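Local coordinates for protein aromatic amino acid exporter YddG (Starkeya novella, PDB 5I20) that exports amino acids with broad specificity, including L-threonine, L-methionine, L-lysine and L-glutamate, across the bacterial inner membrane through a large central substrate-binding cavity, at residues L16-A21 with P248-L253; L38-G43 with G77-Y82; V176-V181 with T227-M232; A130-L135 with L243-P248. One frame throughout, in Å; residues are numbered along the deposited sequence.

Interaction 1. Residues L16-A21 with P248-L253. With OLC ((2R)-2,3-dihydroxypropyl (9Z)-octadec-9-enoate), chain G.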
loop_
_atom_site.group_PDB
_atom_site.type_symbol
_atom_site.label_atom_id
_atom_site.label_comp_id
_atom_site.label_asym_id
_atom_site.label_seq_id
_atom_site.Cartn_x
_atom_site.Cartn_y
_atom_site.Cartn_z
ATOM N N LEU A 16 2.890 -8.890 -0.150
ATOM C CA LEU A 16 2.794 -8.791 1.304
ATOM C C LEU A 16 1.574 -7.977 1.736
ATOM O O LEU A 16 0.944 -8.288 2.744
ATOM C CB LEU A 16 4.077 -8.187 1.887
ATOM C CG LEU A 16 5.302 -9.112 1.895
ATOM C CD1 LEU A 16 6.567 -8.339 2.225
ATOM C CD2 LEU A 16 5.109 -10.263 2.878
ATOM N N TRP A 17 1.233 -6.946 0.969
ATOM C CA TRP A 17 0.061 -6.128 1.276
ATOM C C TRP A 17 -1.236 -6.880 0.983
ATOM O O TRP A 17 -2.296 -6.521 1.490
ATOM C CB TRP A 17 0.105 -4.812 0.497
ATOM C CG TRP A 17 1.218 -3.912 0.944
ATOM C CD1 TRP A 17 1.772 -3.851 2.190
ATOM C CD2 TRP A 17 1.926 -2.957 0.143
ATOM N NE1 TRP A 17 2.773 -2.911 2.219
ATOM C CE2 TRP A 17 2.890 -2.350 0.974
ATOM C CE3 TRP A 17 1.837 -2.556 -1.194
ATOM C CZ2 TRP A 17 3.760 -1.363 0.511
ATOM C CZ3 TRP A 17 2.698 -1.575 -1.651
ATOM C CH2 TRP A 17 3.649 -0.990 -0.800
ATOM N N SER A 18 -1.143 -7.930 0.174
ATOM C CA SER A 18 -2.297 -8.770 -0.128
ATOM C C SER A 18 -2.737 -9.590 1.087
ATOM O O SER A 18 -3.880 -10.048 1.147
ATOM C CB SER A 18 -1.989 -9.708 -1.300
ATOM O OG SER A 18 -1.610 -8.985 -2.459
ATOM N N THR A 19 -1.833 -9.777 2.049
ATOM C CA THR A 19 -2.129 -10.603 3.223
ATOM C C THR A 19 -2.774 -9.817 4.369
ATOM O O THR A 19 -3.089 -10.389 5.412
ATOM C CB THR A 19 -0.855 -11.293 3.775
ATOM O OG1 THR A 19 -0.002 -10.318 4.395
ATOM C CG2 THR A 19 -0.093 -12.006 2.667
ATOM N N LEU A 20 -2.969 -8.515 4.171
ATOM C CA LEU A 20 -3.496 -7.637 5.217
ATOM C C LEU A 20 -4.859 -8.061 5.754
ATOM O O LEU A 20 -5.068 -8.107 6.968
ATOM C CB LEU A 20 -3.587 -6.200 4.701
ATOM C CG LEU A 20 -2.270 -5.430 4.637
ATOM C CD1 LEU A 20 -2.485 -4.035 4.073
ATOM C CD2 LEU A 20 -1.638 -5.366 6.016
ATOM N N ALA A 21 -5.785 -8.363 4.847
ATOM C CA ALA A 21 -7.149 -8.721 5.230
ATOM C C ALA A 21 -7.188 -10.013 6.044
ATOM O O ALA A 21 -8.118 -10.242 6.813
ATOM C CB ALA A 21 -8.027 -8.850 3.996
ATOM N N PRO A 248 -5.903 -6.367 -4.313
ATOM C CA PRO A 248 -7.273 -6.729 -3.918
ATOM C C PRO A 248 -7.688 -8.126 -4.373
ATOM O O PRO A 248 -8.380 -8.827 -3.636
ATOM C CB PRO A 248 -8.131 -5.666 -4.610
ATOM C CG PRO A 248 -7.216 -4.503 -4.780
ATOM C CD PRO A 248 -5.882 -5.110 -5.086
ATOM N N VAL A 249 -7.266 -8.524 -5.569
ATOM C CA VAL A 249 -7.603 -9.843 -6.097
ATOM C C VAL A 249 -6.903 -10.950 -5.318
ATOM O O VAL A 249 -7.526 -11.935 -4.922
ATOM C CB VAL A 249 -7.230 -9.966 -7.589
ATOM C CG1 VAL A 249 -7.456 -11.388 -8.076
ATOM C CG2 VAL A 249 -8.034 -8.981 -8.416
ATOM N N LEU A 250 -5.603 -10.787 -5.104
ATOM C CA LEU A 250 -4.834 -11.764 -4.350
ATOM C C LEU A 250 -5.340 -11.843 -2.913
ATOM O O LEU A 250 -5.368 -12.919 -2.317
ATOM C CB LEU A 250 -3.343 -11.416 -4.381
ATOM C CG LEU A 250 -2.634 -11.662 -5.716
ATOM C CD1 LEU A 250 -1.222 -11.106 -5.692
ATOM C CD2 LEU A 250 -2.614 -13.149 -6.050
ATOM N N SER A 251 -5.751 -10.701 -2.368
ATOM C CA SER A 251 -6.288 -10.646 -1.011
ATOM C C SER A 251 -7.532 -11.517 -0.882
ATOM O O SER A 251 -7.657 -12.306 0.055
ATOM C CB SER A 251 -6.612 -9.202 -0.620
ATOM O OG SER A 251 -7.069 -9.114 0.718
ATOM N N THR A 252 -8.444 -11.380 -1.838
ATOM C CA THR A 252 -9.670 -12.167 -1.847
ATOM C C THR A 252 -9.379 -13.649 -2.072
ATOM O O THR A 252 -10.003 -14.510 -1.451
ATOM C CB THR A 252 -10.645 -11.669 -2.928
ATOM O OG1 THR A 252 -10.888 -10.270 -2.742
ATOM C CG2 THR A 252 -11.961 -12.426 -2.852
ATOM N N LEU A 253 -8.431 -13.941 -2.959
ATOM C CA LEU A 253 -8.014 -15.321 -3.201
ATOM C C LEU A 253 -7.479 -15.976 -1.926
ATOM O O LEU A 253 -7.683 -17.169 -1.704
ATOM C CB LEU A 253 -6.952 -15.386 -4.304
ATOM C CG LEU A 253 -7.400 -15.154 -5.751
ATOM C CD1 LEU A 253 -6.198 -15.094 -6.686
ATOM C CD2 LEU A 253 -8.361 -16.241 -6.196
HETATM C C10 OLC G . -0.601 0.849 0.313
HETATM C C9 OLC G . 0.316 -0.021 1.100
HETATM C C11 OLC G . -1.293 1.977 0.994
HETATM C C8 OLC G . 0.514 0.227 2.555
HETATM C C16 OLC G . -6.063 0.365 1.454
HETATM C C12 OLC G . -2.602 2.242 0.330
HETATM C C7 OLC G . -0.284 -0.740 3.362
HETATM C C15 OLC G . -5.545 1.638 2.037
HETATM C C13 OLC G . -3.546 2.841 1.317
HETATM C C6 OLC G . -0.036 -0.503 4.815
HETATM C C14 OLC G . -4.947 2.481 0.960
HETATM C C5 OLC G . -1.324 -0.191 5.499
HETATM C C4 OLC G . -1.168 -0.351 6.975
HETATM C C3 OLC G . -2.501 -0.237 7.637
HETATM C C2 OLC G . -2.374 -0.601 9.078
#
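S18 meets L250 and S251 where the first membrane-spanning segment is interrupted between helices 3-17 and 20-27, within the basket-shaped fold of the DMT superfamily. W17 to L20 form a type I beta turn, and the two segments come close there, with the CA atoms of S18 and S251 4.5 Å apart. The carbonyl of S18 rests on helix 246-258: its O lies 3.3 Å from S251 CA in a C-H...O contact with 135° at the hydrogen, and it also takes a weak hydrogen bond from S251 OG. With chi1 at -177°, S251 turns OG away from its own backbone N and brings it within reach of both S18 O and the methyl of A21, whose CB is 3.4 Å from S251 OG. The hydroxyl of S18 folds back beside its backbone N, where it bonds to I14 O of helix 3-17; S18 CB and OG both rest against L250 CB, OG at 3.6 Å. At the same break L16 O is gripped twice, by T19 N and by T19 OG1 at 2.8 Å. The W17 indole bonds through NE1 to P220 O, which probably helps fix its rotation, and over the centre of one indole face sits C9 of the bound monoolein chain, 3.4 Å above the ring plane.

Interaction 2. Residues L38-G43 with G77-Y82. With OLC ((2R)-2,3-dihydroxypropyl (9Z)-octadec-9-enoate), chain G.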
loop_
_atom_site.group_PDB
_atom_site.type_symbol
_atom_site.label_atom_id
_atom_site.label_comp_id
_atom_site.label_asym_id
_atom_site.label_seq_id
_atom_site.Cartn_x
_atom_site.Cartn_y
_atom_site.Cartn_z
ATOM N N LEU A 38 2.805 -0.145 17.066
ATOM C CA LEU A 38 3.412 -1.432 17.379
ATOM C C LEU A 38 4.031 -2.076 16.139
ATOM O O LEU A 38 5.161 -2.560 16.179
ATOM C CB LEU A 38 2.379 -2.376 18.004
ATOM C CG LEU A 38 1.823 -1.994 19.380
ATOM C CD1 LEU A 38 0.699 -2.938 19.790
ATOM C CD2 LEU A 38 2.920 -1.985 20.438
ATOM N N THR A 39 3.295 -2.076 15.034
ATOM C CA THR A 39 3.759 -2.759 13.828
ATOM C C THR A 39 4.893 -2.019 13.112
ATOM O O THR A 39 5.751 -2.650 12.494
ATOM C CB THR A 39 2.599 -2.982 12.834
ATOM O OG1 THR A 39 1.867 -1.762 12.660
ATOM C CG2 THR A 39 1.659 -4.060 13.353
ATOM N N PHE A 40 4.906 -0.693 13.199
ATOM C CA PHE A 40 5.950 0.082 12.535
ATOM C C PHE A 40 7.234 0.135 13.353
ATOM O O PHE A 40 8.316 0.337 12.800
ATOM C CB PHE A 40 5.458 1.496 12.220
ATOM C CG PHE A 40 4.805 1.614 10.874
ATOM C CD1 PHE A 40 3.472 1.280 10.705
ATOM C CD2 PHE A 40 5.530 2.035 9.775
ATOM C CE1 PHE A 40 2.872 1.379 9.466
ATOM C CE2 PHE A 40 4.936 2.135 8.533
ATOM C CZ PHE A 40 3.606 1.806 8.380
ATOM N N THR A 41 7.117 -0.040 14.665
ATOM C CA THR A 41 8.299 -0.205 15.502
ATOM C C THR A 41 8.974 -1.520 15.125
ATOM O O THR A 41 10.190 -1.575 14.952
ATOM C CB THR A 41 7.956 -0.197 17.005
ATOM O OG1 THR A 41 7.426 1.083 17.365
ATOM C CG2 THR A 41 9.195 -0.472 17.840
ATOM N N ILE A 42 8.173 -2.572 14.983
ATOM C CA ILE A 42 8.683 -3.867 14.549
ATOM C C ILE A 42 9.227 -3.762 13.128
ATOM O O ILE A 42 10.295 -4.287 12.819
ATOM C CB ILE A 42 7.594 -4.960 14.615
ATOM C CG1 ILE A 42 7.122 -5.148 16.060
ATOM C CG2 ILE A 42 8.114 -6.279 14.054
ATOM C CD1 ILE A 42 5.960 -6.109 16.215
ATOM N N GLY A 43 8.493 -3.057 12.274
ATOM C CA GLY A 43 8.905 -2.842 10.901
ATOM C C GLY A 43 10.217 -2.097 10.780
ATOM O O GLY A 43 11.093 -2.484 10.005
ATOM N N GLY A 77 1.396 10.379 6.903
ATOM C CA GLY A 77 0.339 11.112 6.230
ATOM C C GLY A 77 -0.808 10.252 5.731
ATOM O O GLY A 77 -1.959 10.479 6.094
ATOM N N TYR A 78 -0.505 9.258 4.903
ATOM C CA TYR A 78 -1.562 8.462 4.291
ATOM C C TYR A 78 -2.232 7.562 5.328
ATOM O O TYR A 78 -3.400 7.207 5.185
ATOM C CB TYR A 78 -1.014 7.641 3.112
ATOM C CG TYR A 78 -0.427 6.296 3.473
ATOM C CD1 TYR A 78 0.904 6.175 3.847
ATOM C CD2 TYR A 78 -1.200 5.143 3.414
ATOM C CE1 TYR A 78 1.444 4.948 4.169
ATOM C CE2 TYR A 78 -0.670 3.914 3.738
ATOM C CZ TYR A 78 0.653 3.820 4.110
ATOM O OH TYR A 78 1.186 2.595 4.432
ATOM N N HIS A 79 -1.493 7.214 6.380
ATOM C CA HIS A 79 -2.053 6.466 7.506
ATOM C C HIS A 79 -3.102 7.269 8.274
ATOM O O HIS A 79 -4.186 6.769 8.570
ATOM C CB HIS A 79 -0.944 6.041 8.467
ATOM C CG HIS A 79 -0.470 4.637 8.263
ATOM N ND1 HIS A 79 0.564 4.317 7.411
ATOM C CD2 HIS A 79 -0.889 3.469 8.805
ATOM C CE1 HIS A 79 0.761 3.010 7.435
ATOM N NE2 HIS A 79 -0.105 2.473 8.275
ATOM N N PHE A 80 -2.764 8.512 8.602
ATOM C CA PHE A 80 -3.639 9.380 9.385
ATOM C C PHE A 80 -4.954 9.670 8.669
ATOM O O PHE A 80 -6.018 9.668 9.286
ATOM C CB PHE A 80 -2.921 10.694 9.708
ATOM C CG PHE A 80 -3.777 11.698 10.433
ATOM C CD1 PHE A 80 -3.927 11.632 11.807
ATOM C CD2 PHE A 80 -4.418 12.715 9.742
ATOM C CE1 PHE A 80 -4.708 12.556 12.480
ATOM C CE2 PHE A 80 -5.200 13.641 10.407
ATOM C CZ PHE A 80 -5.344 13.562 11.778
ATOM N N PHE A 81 -4.874 9.925 7.367
ATOM C CA PHE A 81 -6.056 10.288 6.593
ATOM C C PHE A 81 -6.924 9.075 6.280
ATOM O O PHE A 81 -8.138 9.196 6.133
ATOM C CB PHE A 81 -5.653 11.001 5.301
ATOM C CG PHE A 81 -5.328 12.455 5.494
ATOM C CD1 PHE A 81 -6.338 13.399 5.573
ATOM C CD2 PHE A 81 -4.013 12.876 5.607
ATOM C CE1 PHE A 81 -6.042 14.735 5.755
ATOM C CE2 PHE A 81 -3.712 14.212 5.789
ATOM C CZ PHE A 81 -4.726 15.141 5.862
ATOM N N TYR A 82 -6.308 7.904 6.188
ATOM C CA TYR A 82 -7.077 6.695 5.943
ATOM C C TYR A 82 -7.829 6.273 7.204
ATOM O O TYR A 82 -8.959 5.789 7.129
ATOM C CB TYR A 82 -6.178 5.562 5.454
ATOM C CG TYR A 82 -6.965 4.361 4.995
ATOM C CD1 TYR A 82 -7.849 4.456 3.927
ATOM C CD2 TYR A 82 -6.835 3.134 5.631
ATOM C CE1 TYR A 82 -8.579 3.364 3.504
ATOM C CE2 TYR A 82 -7.560 2.035 5.216
ATOM C CZ TYR A 82 -8.430 2.155 4.152
ATOM O OH TYR A 82 -9.154 1.063 3.736
HETATM C C10 OLC G . -0.601 0.849 0.313
HETATM C C9 OLC G . 0.316 -0.021 1.100
HETATM C C11 OLC G . -1.293 1.977 0.994
HETATM C C8 OLC G . 0.514 0.227 2.555
HETATM C C16 OLC G . -6.063 0.365 1.454
HETATM C C12 OLC G . -2.602 2.242 0.330
HETATM C C7 OLC G . -0.284 -0.740 3.362
HETATM C C15 OLC G . -5.545 1.638 2.037
HETATM C C13 OLC G . -3.546 2.841 1.317
HETATM C C6 OLC G . -0.036 -0.503 4.815
HETATM C C14 OLC G . -4.947 2.481 0.960
HETATM C C5 OLC G . -1.324 -0.191 5.499
HETATM C C4 OLC G . -1.168 -0.351 6.975
HETATM C C3 OLC G . -2.501 -0.237 7.637
HETATM C C2 OLC G . -2.374 -0.601 9.078
#
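F40 and H79 reach toward each other from opposite directions and meet between two transmembrane helices of the DMT fold, 32-53 and 65-88. The backbones stay well apart, F40 CA and H79 CA being 11.4 Å from each other, so between these segments the contact is made by the two rings. They form an offset edge-to-face pair: the phenyl edge of F40 is directed at the imidazole face of H79, with centroids 4.9 Å apart and planes at 85°. F40 CZ leads, 3.2 Å from H79 CE1. The imidazole is held by a hydrogen bond from H79 ND1 to L75 O, while F225 meets the F40 ring. Bound monoolein then runs along the helix 65-88 side, with its C4 3.3 Å from H79 NE2. Y78, whose chi1 of 87° sets CG between backbone N and carbonyl carbon, brings its OH to 3.1 Å from monoolein C8. Farther along the same acyl chain, C15 lies over one face of the Y82 ring, toward its rim and 3.6 Å from CZ.

Interaction 3. Residues V176-V181 with T227-M232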
loop_
_atom_site.group_PDB
_atom_site.type_symbol
_atom_site.label_atom_id
_atom_site.label_comp_id
_atom_site.label_asym_id
_atom_site.label_seq_id
_atom_site.Cartn_x
_atom_site.Cartn_y
_atom_site.Cartn_z
ATOM N N VAL A 176 19.126 7.952 -1.821
ATOM C CA VAL A 176 18.898 7.628 -0.416
ATOM C C VAL A 176 18.762 6.122 -0.197
ATOM O O VAL A 176 17.919 5.477 -0.820
ATOM C CB VAL A 176 17.636 8.330 0.124
ATOM C CG1 VAL A 176 17.397 7.952 1.574
ATOM C CG2 VAL A 176 17.766 9.840 -0.025
ATOM N N PRO A 177 19.601 5.559 0.694
ATOM C CA PRO A 177 19.613 4.123 1.001
ATOM C C PRO A 177 18.258 3.601 1.475
ATOM O O PRO A 177 17.491 4.339 2.089
ATOM C CB PRO A 177 20.656 4.012 2.119
ATOM C CG PRO A 177 21.548 5.190 1.920
ATOM C CD PRO A 177 20.648 6.288 1.432
ATOM N N THR A 178 17.979 2.333 1.186
ATOM C CA THR A 178 16.699 1.719 1.524
ATOM C C THR A 178 16.484 1.642 3.031
ATOM O O THR A 178 15.364 1.811 3.517
ATOM C CB THR A 178 16.592 0.301 0.926
ATOM O OG1 THR A 178 16.780 0.365 -0.492
ATOM C CG2 THR A 178 15.231 -0.312 1.222
ATOM N N GLU A 179 17.565 1.409 3.768
ATOM C CA GLU A 179 17.496 1.248 5.220
ATOM C C GLU A 179 16.990 2.502 5.934
ATOM O O GLU A 179 16.630 2.448 7.109
ATOM C CB GLU A 179 18.867 0.850 5.780
ATOM C CG GLU A 179 20.037 1.089 4.834
ATOM C CD GLU A 179 20.225 -0.040 3.833
ATOM O OE1 GLU A 179 20.028 -1.215 4.210
ATOM O OE2 GLU A 179 20.567 0.252 2.667
ATOM N N VAL A 180 16.965 3.625 5.221
ATOM C CA VAL A 180 16.480 4.882 5.782
ATOM C C VAL A 180 14.979 4.792 6.096
ATOM O O VAL A 180 14.490 5.454 7.015
ATOM C CB VAL A 180 16.773 6.062 4.825
ATOM C CG1 VAL A 180 16.162 7.360 5.341
ATOM C CG2 VAL A 180 18.277 6.224 4.646
ATOM N N VAL A 181 14.269 3.945 5.350
ATOM C CA VAL A 181 12.841 3.689 5.573
ATOM C C VAL A 181 12.563 3.261 7.017
ATOM O O VAL A 181 11.505 3.565 7.573
ATOM C CB VAL A 181 12.313 2.611 4.591
ATOM C CG1 VAL A 181 10.920 2.133 4.984
ATOM C CG2 VAL A 181 12.307 3.153 3.166
ATOM N N THR A 227 11.039 -3.205 0.229
ATOM C CA THR A 227 11.014 -3.811 -1.097
ATOM C C THR A 227 10.234 -2.925 -2.073
ATOM O O THR A 227 10.444 -2.982 -3.282
ATOM C CB THR A 227 10.409 -5.235 -1.049
ATOM O OG1 THR A 227 10.501 -5.851 -2.335
ATOM C CG2 THR A 227 8.967 -5.194 -0.649
ATOM N N TRP A 228 9.345 -2.095 -1.535
ATOM C CA TRP A 228 8.607 -1.120 -2.332
ATOM C C TRP A 228 9.516 0.060 -2.660
ATOM O O TRP A 228 9.475 0.611 -3.761
ATOM C CB TRP A 228 7.357 -0.658 -1.580
ATOM C CG TRP A 228 6.473 0.299 -2.323
ATOM C CD1 TRP A 228 6.305 1.628 -2.061
ATOM C CD2 TRP A 228 5.619 -0.002 -3.434
ATOM N NE1 TRP A 228 5.406 2.174 -2.942
ATOM C CE2 TRP A 228 4.968 1.197 -3.795
ATOM C CE3 TRP A 228 5.344 -1.164 -4.161
ATOM C CZ2 TRP A 228 4.062 1.263 -4.849
ATOM C CZ3 TRP A 228 4.442 -1.093 -5.208
ATOM C CH2 TRP A 228 3.814 0.111 -5.543
ATOM N N ASP A 229 10.346 0.432 -1.691
ATOM C CA ASP A 229 11.323 1.497 -1.878
ATOM C C ASP A 229 12.288 1.146 -3.009
ATOM O O ASP A 229 12.628 1.999 -3.832
ATOM C CB ASP A 229 12.089 1.757 -0.579
ATOM C CG ASP A 229 12.945 3.004 -0.646
ATOM O OD1 ASP A 229 12.382 4.117 -0.632
ATOM O OD2 ASP A 229 14.186 2.873 -0.697
ATOM N N ILE A 230 12.714 -0.113 -3.051
ATOM C CA ILE A 230 13.612 -0.586 -4.101
ATOM C C ILE A 230 12.949 -0.508 -5.477
ATOM O O ILE A 230 13.549 -0.026 -6.438
ATOM C CB ILE A 230 14.075 -2.032 -3.838
ATOM C CG1 ILE A 230 14.974 -2.079 -2.599
ATOM C CG2 ILE A 230 14.809 -2.592 -5.051
ATOM C CD1 ILE A 230 15.508 -3.460 -2.276
ATOM N N GLY A 231 11.707 -0.978 -5.563
ATOM C CA GLY A 231 10.960 -0.928 -6.807
ATOM C C GLY A 231 10.724 0.487 -7.305
ATOM O O GLY A 231 10.774 0.742 -8.503
ATOM N N MET A 232 10.460 1.413 -6.388
ATOM C CA MET A 232 10.179 2.792 -6.775
ATOM C C MET A 232 11.434 3.514 -7.260
ATOM O O MET A 232 11.357 4.389 -8.122
ATOM C CB MET A 232 9.553 3.571 -5.610
ATOM C CG MET A 232 8.098 3.222 -5.304
ATOM S SD MET A 232 6.937 3.550 -6.653
ATOM C CE MET A 232 6.690 1.901 -7.301
#
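D229 and T178 form the polar part of this contact, the carboxylate meeting the loop that leads into helix 181-199. D229 OD2 comes 3.5 Å from T178 CA and 3.6 Å from T178 OG1, a close approach rather than a bond. The stronger partner of the carboxylate is K233, one turn on in the same helix: its NZ makes a salt bridge to OD2 and also bonds to V176 O, so a single ammonium group ties helix 224-234 to the loop. The lysine probably offsets the carboxylate's charge. D229 gets there with CG turned away from its backbone N (chi1 -170°), and runs antiparallel alongside the T178 side chain. Backbone bonds shape the loop: V180 N to P177 O, then V181 N to T178 O at 3.0 Å. The site lies toward the cytoplasmic end of two membrane-spanning segments of the DMT exporter fold. Van der Waals contacts complete the fit. V181 CG2 packs 3.9 Å from D229 CG, over one face of the carboxylate, and the I230 side chain crosses that of T178 at about a right angle, with I230 CG1 3.7 Å from T178 OG1. Aromatic contacts belong to another side of helix 224-234: the W228 indole stacks with W163 and bonds through NE1 to S167 OG, while M232 CE lies 3.6 Å above one indole face, toward the rim.

Interaction 4. Residues A130-L135 with L243-P248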
loop_
_atom_site.group_PDB
_atom_site.type_symbol
_atom_site.label_atom_id
_atom_site.label_comp_id
_atom_site.label_asym_id
_atom_site.label_seq_id
_atom_site.Cartn_x
_atom_site.Cartn_y
_atom_site.Cartn_z
ATOM N N ALA A 130 -10.980 -1.367 -12.694
ATOM C CA ALA A 130 -12.263 -1.970 -13.046
ATOM C C ALA A 130 -12.504 -3.262 -12.261
ATOM O O ALA A 130 -13.616 -3.517 -11.792
ATOM C CB ALA A 130 -12.325 -2.241 -14.540
ATOM N N GLY A 131 -11.458 -4.069 -12.121
ATOM C CA GLY A 131 -11.554 -5.318 -11.387
ATOM C C GLY A 131 -11.779 -5.073 -9.909
ATOM O O GLY A 131 -12.522 -5.801 -9.253
ATOM N N THR A 132 -11.137 -4.033 -9.389
ATOM C CA THR A 132 -11.261 -3.665 -7.988
ATOM C C THR A 132 -12.680 -3.193 -7.677
ATOM O O THR A 132 -13.232 -3.526 -6.628
ATOM C CB THR A 132 -10.242 -2.568 -7.614
ATOM O OG1 THR A 132 -8.923 -3.022 -7.932
ATOM C CG2 THR A 132 -10.306 -2.245 -6.132
ATOM N N VAL A 133 -13.266 -2.429 -8.597
ATOM C CA VAL A 133 -14.641 -1.954 -8.454
ATOM C C VAL A 133 -15.635 -3.115 -8.391
ATOM O O VAL A 133 -16.529 -3.140 -7.541
ATOM C CB VAL A 133 -15.036 -1.009 -9.613
ATOM C CG1 VAL A 133 -16.537 -0.743 -9.615
ATOM C CG2 VAL A 133 -14.260 0.295 -9.525
ATOM N N VAL A 134 -15.479 -4.074 -9.300
ATOM C CA VAL A 134 -16.338 -5.257 -9.315
ATOM C C VAL A 134 -16.190 -6.048 -8.019
ATOM O O VAL A 134 -17.172 -6.512 -7.446
ATOM C CB VAL A 134 -16.011 -6.184 -10.504
ATOM C CG1 VAL A 134 -16.804 -7.481 -10.411
ATOM C CG2 VAL A 134 -16.307 -5.488 -11.810
ATOM N N LEU A 135 -14.952 -6.181 -7.560
ATOM C CA LEU A 135 -14.644 -6.999 -6.399
ATOM C C LEU A 135 -15.203 -6.398 -5.112
ATOM O O LEU A 135 -15.974 -7.042 -4.401
ATOM C CB LEU A 135 -13.129 -7.192 -6.283
ATOM C CG LEU A 135 -12.619 -8.286 -5.348
ATOM C CD1 LEU A 135 -13.288 -9.614 -5.653
ATOM C CD2 LEU A 135 -11.110 -8.404 -5.485
ATOM N N LEU A 243 0.488 -3.184 -11.509
ATOM C CA LEU A 243 0.505 -4.445 -10.775
ATOM C C LEU A 243 -0.089 -4.336 -9.374
ATOM O O LEU A 243 -0.468 -5.343 -8.782
ATOM C CB LEU A 243 1.933 -4.979 -10.684
ATOM C CG LEU A 243 2.572 -5.381 -12.013
ATOM C CD1 LEU A 243 4.028 -5.763 -11.814
ATOM C CD2 LEU A 243 1.793 -6.517 -12.665
ATOM N N SER A 244 -0.172 -3.121 -8.842
ATOM C CA SER A 244 -0.712 -2.933 -7.496
ATOM C C SER A 244 -2.189 -3.334 -7.395
ATOM O O SER A 244 -2.647 -3.727 -6.326
ATOM C CB SER A 244 -0.517 -1.485 -7.045
ATOM O OG SER A 244 0.852 -1.231 -6.766
ATOM N N TYR A 245 -2.932 -3.268 -8.500
ATOM C CA TYR A 245 -4.319 -3.744 -8.483
ATOM C C TYR A 245 -4.420 -5.268 -8.370
ATOM O O TYR A 245 -5.515 -5.821 -8.382
ATOM C CB TYR A 245 -5.082 -3.271 -9.725
ATOM C CG TYR A 245 -5.506 -1.826 -9.645
ATOM C CD1 TYR A 245 -6.264 -1.364 -8.574
ATOM C CD2 TYR A 245 -5.123 -0.916 -10.620
ATOM C CE1 TYR A 245 -6.642 -0.041 -8.487
ATOM C CE2 TYR A 245 -5.493 0.410 -10.543
ATOM C CZ TYR A 245 -6.253 0.844 -9.474
ATOM O OH TYR A 245 -6.624 2.166 -9.392
ATOM N N ALA A 246 -3.286 -5.952 -8.264
ATOM C CA ALA A 246 -3.318 -7.382 -7.999
ATOM C C ALA A 246 -3.615 -7.637 -6.524
ATOM O O ALA A 246 -4.131 -8.693 -6.165
ATOM C CB ALA A 246 -2.009 -8.040 -8.400
ATOM N N ALA A 247 -3.298 -6.661 -5.677
ATOM C CA ALA A 247 -3.458 -6.817 -4.232
ATOM C C ALA A 247 -4.902 -7.114 -3.797
ATOM O O ALA A 247 -5.110 -8.022 -2.995
ATOM C CB ALA A 247 -2.927 -5.582 -3.500
ATOM N N PRO A 248 -5.903 -6.367 -4.313
ATOM C CA PRO A 248 -7.273 -6.729 -3.918
ATOM C C PRO A 248 -7.688 -8.126 -4.373
ATOM O O PRO A 248 -8.380 -8.827 -3.636
ATOM C CB PRO A 248 -8.131 -5.666 -4.610
ATOM C CG PRO A 248 -7.216 -4.503 -4.780
ATOM C CD PRO A 248 -5.882 -5.110 -5.086
#
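The phenol ring of Y245 receives the T132 hydroxyl obliquely, T132 OG1 standing 3.2 Å from Y245 CD1, and the two side chains cross at about a right angle. P102 also touches Y245, whose OH bonds to Y99 O, probably steadying the far end of the ring. In the transmembrane helix bundle of the DMT fold this joins helix 119-136 to the turn between helices 237-243 and 246-258. That turn is a type I beta turn from L243 to A246, closed by A246 N bonding to L243 O at 2.9 Å. T132 OG1 sits beside its own backbone N (chi1 -56°) and bonds to G128 O, so the hydroxyl is satisfied within its helix and meets Y245 by packing alone. The pyrrolidine ring of P248, in the first turn of helix 246-258, lies against both branches of T132: P248 CG is 3.9 Å from T132 OG1 and 4.1 Å from T132 CG2. One turn farther along, L135 extends away from its backbone N (chi1 -165°) and lays CD2 against the proline, 4.1 Å from P248 CB. P248 O already accepts T252 N and T252 OG1 from opposite faces of its carbonyl plane, and L135 CD2 approaches this same oxygen to 3.3 Å.

In the fold
Interactions 1 and 4 share helix 246-258 and P248, with centres about 10 Å apart; T252 OG1 and L135 CD2 come within 3.3 Å, so helices 119-136 and 246-258 and the break after helix 3-17 are packed together. Interaction 3 lies about 22 Å from interaction 1 between centres, yet W17 CH2 touches W228 CD2 at 3.4 Å; interactions 3 and 4, on opposite sides of the chain's centre, are joined by W228 and S244. Interaction 2 touches none of the others, although one monoolein contacts both it and interaction 1. Along the chain, interaction 1 spans all the rest, connecting distant membrane segments of the exporter's basket; interaction 2 closes before interactions 3 and 4 open, and interaction 4 spans interaction 3.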